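Long-range contact in CRISPR protein (Archaeoglobus fulgidus, PDB 4MJK), which is a Cas5-family subunit, probably of the type I-A Cascade complex, where it would help bind CRISPR RNA: residues 35-47 with 139-151. Sequence-based numbering, arbitrary orientation.
Sequences TFLGAVAEAIAKD and VEEKILWKIHRIG
E42 and R149 meet across the contact, carboxylate and guanidinium planes turned 70° apart. OE1 of E42 accepts a weak hydrogen bond from NE of R149 at 3.2 Å, within a salt bridge, while OE2 lies in plane at the guanidinium edge. The bond is bent, with an angle of 128° at the hydrogen. E42 gets there through an extended side chain, CG anti to the backbone N (chi1 173°); R149 folds at chi2 instead, and its NH1 turns back to the carbonyl O of G151 in another weak bond. A water closes this end: it donates to T35 O, a carbonyl that also accepts the helical bond from A39 N, and accepts from G151 N at 3.0 Å. CG2 of T35 sits 3.4 Å from that same G151 N.

Consistent with a Cas5 member of the RAMP superfamily, helix 33-46 lies against one side of an antiparallel sheet, with the 139-151 connection between strands 127-134 and 157-170 alongside it; L144 and I150 also reach strand 2-10. Between the polar ends the filling is aliphatic. A39 CB rests on R149 O, V40 CG2 meets I147 CD1 at 4.1 Å, and I143 CG2 touches both A43 CB and I44 CG1. F36 reaches I150 CD1 with CD1 and stacks its ring on W130.

Just past the helix, D47 faces two lysines in a salt-bridge network. K142 NZ makes a salt bridge to D47 OD1 at 3.1 Å, with OD2 somewhat farther. K146 NZ makes a long one to the same OD1 at 3.7 Å. I143 CD1 packs beside this carboxylate, 3.5 Å from OD1.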
loop_
_atom_site.group_PDB
_atom_site.type_symbol
_atom_site.label_atom_id
_atom_site.label_comp_id
_atom_site.label_asym_id
_atom_site.label_seq_id
_atom_site.Cartn_x
_atom_site.Cartn_y
_atom_site.Cartn_z
ATOM N N THR A 35 -11.655 8.268 12.709
ATOM C CA THR A 35 -11.516 8.142 11.259
ATOM C C THR A 35 -12.578 7.193 10.699
ATOM O O THR A 35 -13.216 7.484 9.679
ATOM C CB THR A 35 -10.087 7.709 10.859
ATOM O OG1 THR A 35 -9.155 8.709 11.306
ATOM C CG2 THR A 35 -9.955 7.561 9.346
ATOM N N PHE A 36 -12.778 6.066 11.378
ATOM C CA PHE A 36 -13.828 5.131 11.012
ATOM C C PHE A 36 -15.193 5.791 11.143
ATOM O O PHE A 36 -16.043 5.648 10.260
ATOM C CB PHE A 36 -13.794 3.883 11.898
ATOM C CG PHE A 36 -14.798 2.853 11.496
ATOM C CD1 PHE A 36 -14.472 1.878 10.559
ATOM C CD2 PHE A 36 -16.085 2.885 12.005
ATOM C CE1 PHE A 36 -15.400 0.937 10.165
ATOM C CE2 PHE A 36 -17.018 1.942 11.613
ATOM C CZ PHE A 36 -16.682 0.973 10.691
ATOM N N LEU A 37 -15.409 6.510 12.245
ATOM C CA LEU A 37 -16.680 7.220 12.439
ATOM C C LEU A 37 -16.900 8.305 11.383
ATOM O O LEU A 37 -18.020 8.520 10.950
ATOM C CB LEU A 37 -16.780 7.827 13.845
ATOM C CG LEU A 37 -17.002 6.811 14.971
ATOM C CD1 LEU A 37 -16.925 7.485 16.320
ATOM C CD2 LEU A 37 -18.339 6.065 14.811
ATOM N N GLY A 38 -15.835 8.999 10.990
ATOM C CA GLY A 38 -15.936 10.002 9.937
ATOM C C GLY A 38 -16.372 9.388 8.614
ATOM O O GLY A 38 -17.075 10.019 7.829
ATOM N N ALA A 39 -15.943 8.153 8.358
ATOM C CA ALA A 39 -16.343 7.447 7.140
ATOM C C ALA A 39 -17.829 7.098 7.176
ATOM O O ALA A 39 -18.531 7.246 6.176
ATOM C CB ALA A 39 -15.497 6.192 6.929
ATOM N N VAL A 40 -18.304 6.627 8.326
ATOM C CA VAL A 40 -19.736 6.404 8.507
ATOM C C VAL A 40 -20.501 7.714 8.257
ATOM O O VAL A 40 -21.486 7.747 7.511
ATOM C CB VAL A 40 -20.060 5.876 9.921
ATOM C CG1 VAL A 40 -21.573 5.623 10.064
ATOM C CG2 VAL A 40 -19.283 4.607 10.205
ATOM N N ALA A 41 -20.034 8.792 8.880
ATOM C CA ALA A 41 -20.681 10.093 8.744
ATOM C C ALA A 41 -20.729 10.543 7.282
ATOM O O ALA A 41 -21.767 10.996 6.802
ATOM C CB ALA A 41 -19.970 11.138 9.603
ATOM N N GLU A 42 -19.605 10.417 6.578
ATOM C CA GLU A 42 -19.562 10.747 5.154
ATOM C C GLU A 42 -20.558 9.922 4.340
ATOM O O GLU A 42 -21.196 10.442 3.422
ATOM C CB GLU A 42 -18.152 10.558 4.570
ATOM C CG GLU A 42 -18.107 10.730 3.048
ATOM C CD GLU A 42 -16.702 10.791 2.460
ATOM O OE1 GLU A 42 -15.735 10.387 3.139
ATOM O OE2 GLU A 42 -16.566 11.247 1.301
ATOM N N ALA A 43 -20.677 8.636 4.659
ATOM C CA ALA A 43 -21.579 7.758 3.912
ATOM C C ALA A 43 -23.030 8.149 4.161
ATOM O O ALA A 43 -23.879 8.045 3.271
ATOM C CB ALA A 43 -21.346 6.313 4.278
ATOM N N ILE A 44 -23.308 8.605 5.377
ATOM C CA ILE A 44 -24.641 9.073 5.730
ATOM C C ILE A 44 -24.961 10.391 5.022
ATOM O O ILE A 44 -26.051 10.566 4.478
ATOM C CB ILE A 44 -24.792 9.247 7.251
ATOM C CG1 ILE A 44 -24.751 7.884 7.951
ATOM C CG2 ILE A 44 -26.091 9.968 7.573
ATOM C CD1 ILE A 44 -24.662 7.983 9.474
ATOM N N ALA A 45 -23.997 11.306 5.020
ATOM C CA ALA A 45 -24.175 12.606 4.384
ATOM C C ALA A 45 -24.442 12.478 2.888
ATOM O O ALA A 45 -25.352 13.115 2.363
ATOM C CB ALA A 45 -22.974 13.494 4.634
ATOM N N LYS A 46 -23.647 11.655 2.209
ATOM C CA LYS A 46 -23.825 11.428 0.776
ATOM C C LYS A 46 -25.211 10.884 0.455
ATOM O O LYS A 46 -25.879 11.368 -0.459
ATOM C CB LYS A 46 -22.760 10.477 0.233
ATOM C CG LYS A 46 -21.390 11.106 0.087
ATOM C CD LYS A 46 -20.504 10.273 -0.830
ATOM C CE LYS A 46 -19.277 11.051 -1.269
ATOM N NZ LYS A 46 -18.657 10.437 -2.481
ATOM N N ASP A 47 -25.638 9.876 1.209
ATOM C CA ASP A 47 -26.967 9.303 1.044
ATOM C C ASP A 47 -28.056 10.322 1.397
ATOM O O ASP A 47 -29.146 9.952 1.820
ATOM C CB ASP A 47 -27.112 8.047 1.909
ATOM C CG ASP A 47 -28.235 7.134 1.437
ATOM O OD1 ASP A 47 -27.932 6.046 0.898
ATOM O OD2 ASP A 47 -29.420 7.502 1.599
ATOM N N VAL A 139 -27.562 4.192 12.879
ATOM C CA VAL A 139 -27.286 4.223 11.447
ATOM C C VAL A 139 -27.956 3.078 10.694
ATOM O O VAL A 139 -27.938 1.929 11.139
ATOM C CB VAL A 139 -25.765 4.219 11.166
ATOM C CG1 VAL A 139 -25.104 3.028 11.840
ATOM C CG2 VAL A 139 -25.496 4.223 9.665
ATOM N N GLU A 140 -28.559 3.408 9.555
ATOM C CA GLU A 140 -29.118 2.402 8.667
ATOM C C GLU A 140 -28.048 1.375 8.314
ATOM O O GLU A 140 -26.924 1.725 7.949
ATOM C CB GLU A 140 -29.662 3.044 7.387
ATOM C CG GLU A 140 -30.831 3.997 7.592
ATOM C CD GLU A 140 -30.394 5.383 8.066
ATOM O OE1 GLU A 140 -30.173 5.563 9.288
ATOM O OE2 GLU A 140 -30.279 6.293 7.216
ATOM N N GLU A 141 -28.405 0.103 8.423
ATOM C CA GLU A 141 -27.478 -0.971 8.108
ATOM C C GLU A 141 -26.988 -0.853 6.666
ATOM O O GLU A 141 -25.812 -1.076 6.377
ATOM C CB GLU A 141 -28.155 -2.320 8.345
ATOM C CG GLU A 141 -27.220 -3.499 8.341
ATOM C CD GLU A 141 -27.903 -4.778 8.781
ATOM O OE1 GLU A 141 -29.045 -4.698 9.293
ATOM O OE2 GLU A 141 -27.293 -5.861 8.622
ATOM N N LYS A 142 -27.890 -0.484 5.759
ATOM C CA LYS A 142 -27.524 -0.346 4.358
ATOM C C LYS A 142 -26.400 0.665 4.161
ATOM O O LYS A 142 -25.563 0.496 3.279
ATOM C CB LYS A 142 -28.739 0.045 3.503
ATOM C CG LYS A 142 -29.072 1.528 3.502
ATOM C CD LYS A 142 -30.348 1.811 2.708
ATOM C CE LYS A 142 -30.896 3.214 2.972
ATOM N NZ LYS A 142 -30.063 4.304 2.371
ATOM N N ILE A 143 -26.395 1.720 4.971
ATOM C CA ILE A 143 -25.403 2.786 4.831
ATOM C C ILE A 143 -23.991 2.276 5.091
ATOM O O ILE A 143 -23.037 2.684 4.424
ATOM C CB ILE A 143 -25.669 3.971 5.794
ATOM C CG1 ILE A 143 -27.077 4.542 5.587
ATOM C CG2 ILE A 143 -24.620 5.061 5.595
ATOM C CD1 ILE A 143 -27.402 4.860 4.145
ATOM N N LEU A 144 -23.862 1.398 6.080
ATOM C CA LEU A 144 -22.573 0.818 6.424
ATOM C C LEU A 144 -21.945 0.158 5.202
ATOM O O LEU A 144 -20.734 0.245 5.004
ATOM C CB LEU A 144 -22.711 -0.174 7.592
ATOM C CG LEU A 144 -23.101 0.440 8.946
ATOM C CD1 LEU A 144 -23.381 -0.630 10.003
ATOM C CD2 LEU A 144 -22.025 1.404 9.439
ATOM N N TRP A 145 -22.767 -0.466 4.359
ATOM C CA TRP A 145 -22.253 -1.145 3.164
ATOM C C TRP A 145 -21.599 -0.189 2.165
ATOM O O TRP A 145 -20.840 -0.620 1.307
ATOM C CB TRP A 145 -23.362 -1.908 2.458
ATOM C CG TRP A 145 -23.744 -3.185 3.119
ATOM C CD1 TRP A 145 -24.794 -3.391 3.971
ATOM C CD2 TRP A 145 -23.090 -4.451 2.977
ATOM N NE1 TRP A 145 -24.832 -4.706 4.362
ATOM C CE2 TRP A 145 -23.794 -5.376 3.770
ATOM C CE3 TRP A 145 -21.975 -4.889 2.250
ATOM C CZ2 TRP A 145 -23.427 -6.719 3.854
ATOM C CZ3 TRP A 145 -21.608 -6.218 2.343
ATOM C CH2 TRP A 145 -22.334 -7.119 3.137
ATOM N N LYS A 146 -21.894 1.105 2.301
ATOM C CA LYS A 146 -21.497 2.124 1.331
ATOM C C LYS A 146 -20.173 2.830 1.650
ATOM O O LYS A 146 -19.826 3.855 1.039
ATOM C CB LYS A 146 -22.612 3.156 1.186
ATOM C CG LYS A 146 -23.906 2.608 0.560
ATOM C CD LYS A 146 -24.907 3.749 0.359
ATOM C CE LYS A 146 -26.164 3.300 -0.370
ATOM N NZ LYS A 146 -27.018 2.434 0.488
ATOM N N ILE A 147 -19.438 2.292 2.611
ATOM C CA ILE A 147 -18.153 2.870 2.976
ATOM C C ILE A 147 -17.095 2.435 1.954
ATOM O O ILE A 147 -16.869 1.232 1.781
ATOM C CB ILE A 147 -17.756 2.430 4.383
ATOM C CG1 ILE A 147 -18.715 3.046 5.414
ATOM C CG2 ILE A 147 -16.299 2.821 4.684
ATOM C CD1 ILE A 147 -18.557 2.469 6.819
ATOM N N HIS A 148 -16.452 3.406 1.293
ATOM C CA HIS A 148 -15.472 3.127 0.230
ATOM C C HIS A 148 -14.074 3.643 0.551
ATOM O O HIS A 148 -13.114 3.335 -0.164
ATOM C CB HIS A 148 -15.907 3.744 -1.107
ATOM C CG HIS A 148 -17.250 3.275 -1.580
ATOM N ND1 HIS A 148 -17.577 1.942 -1.675
ATOM C CD2 HIS A 148 -18.342 3.962 -1.984
ATOM C CE1 HIS A 148 -18.816 1.822 -2.116
ATOM N NE2 HIS A 148 -19.304 3.039 -2.313
ATOM N N ARG A 149 -13.963 4.449 1.601
ATOM C CA ARG A 149 -12.647 4.847 2.069
ATOM C C ARG A 149 -12.614 5.075 3.570
ATOM O O ARG A 149 -13.580 5.524 4.170
ATOM C CB ARG A 149 -12.144 6.083 1.326
ATOM C CG ARG A 149 -13.016 7.296 1.502
ATOM C CD ARG A 149 -12.224 8.400 2.126
ATOM N NE ARG A 149 -12.879 9.693 1.970
ATOM C CZ ARG A 149 -12.256 10.856 2.120
ATOM N NH1 ARG A 149 -10.966 10.877 2.433
ATOM N NH2 ARG A 149 -12.925 11.991 1.964
ATOM N N ILE A 150 -11.488 4.735 4.175
ATOM C CA ILE A 150 -11.283 4.993 5.594
ATOM C C ILE A 150 -9.925 5.657 5.734
ATOM O O ILE A 150 -8.890 5.012 5.588
ATOM C CB ILE A 150 -11.356 3.695 6.414
ATOM C CG1 ILE A 150 -12.764 3.093 6.291
ATOM C CG2 ILE A 150 -11.002 3.971 7.886
ATOM C CD1 ILE A 150 -12.896 1.691 6.856
ATOM N N GLY A 151 -9.929 6.955 5.988
ATOM C CA GLY A 151 -8.698 7.725 5.964
ATOM C C GLY A 151 -8.712 8.622 4.744
ATOM O O GLY A 151 -9.757 9.163 4.387
HETATM O O HOH W 1 -12.417 8.375 6.851
#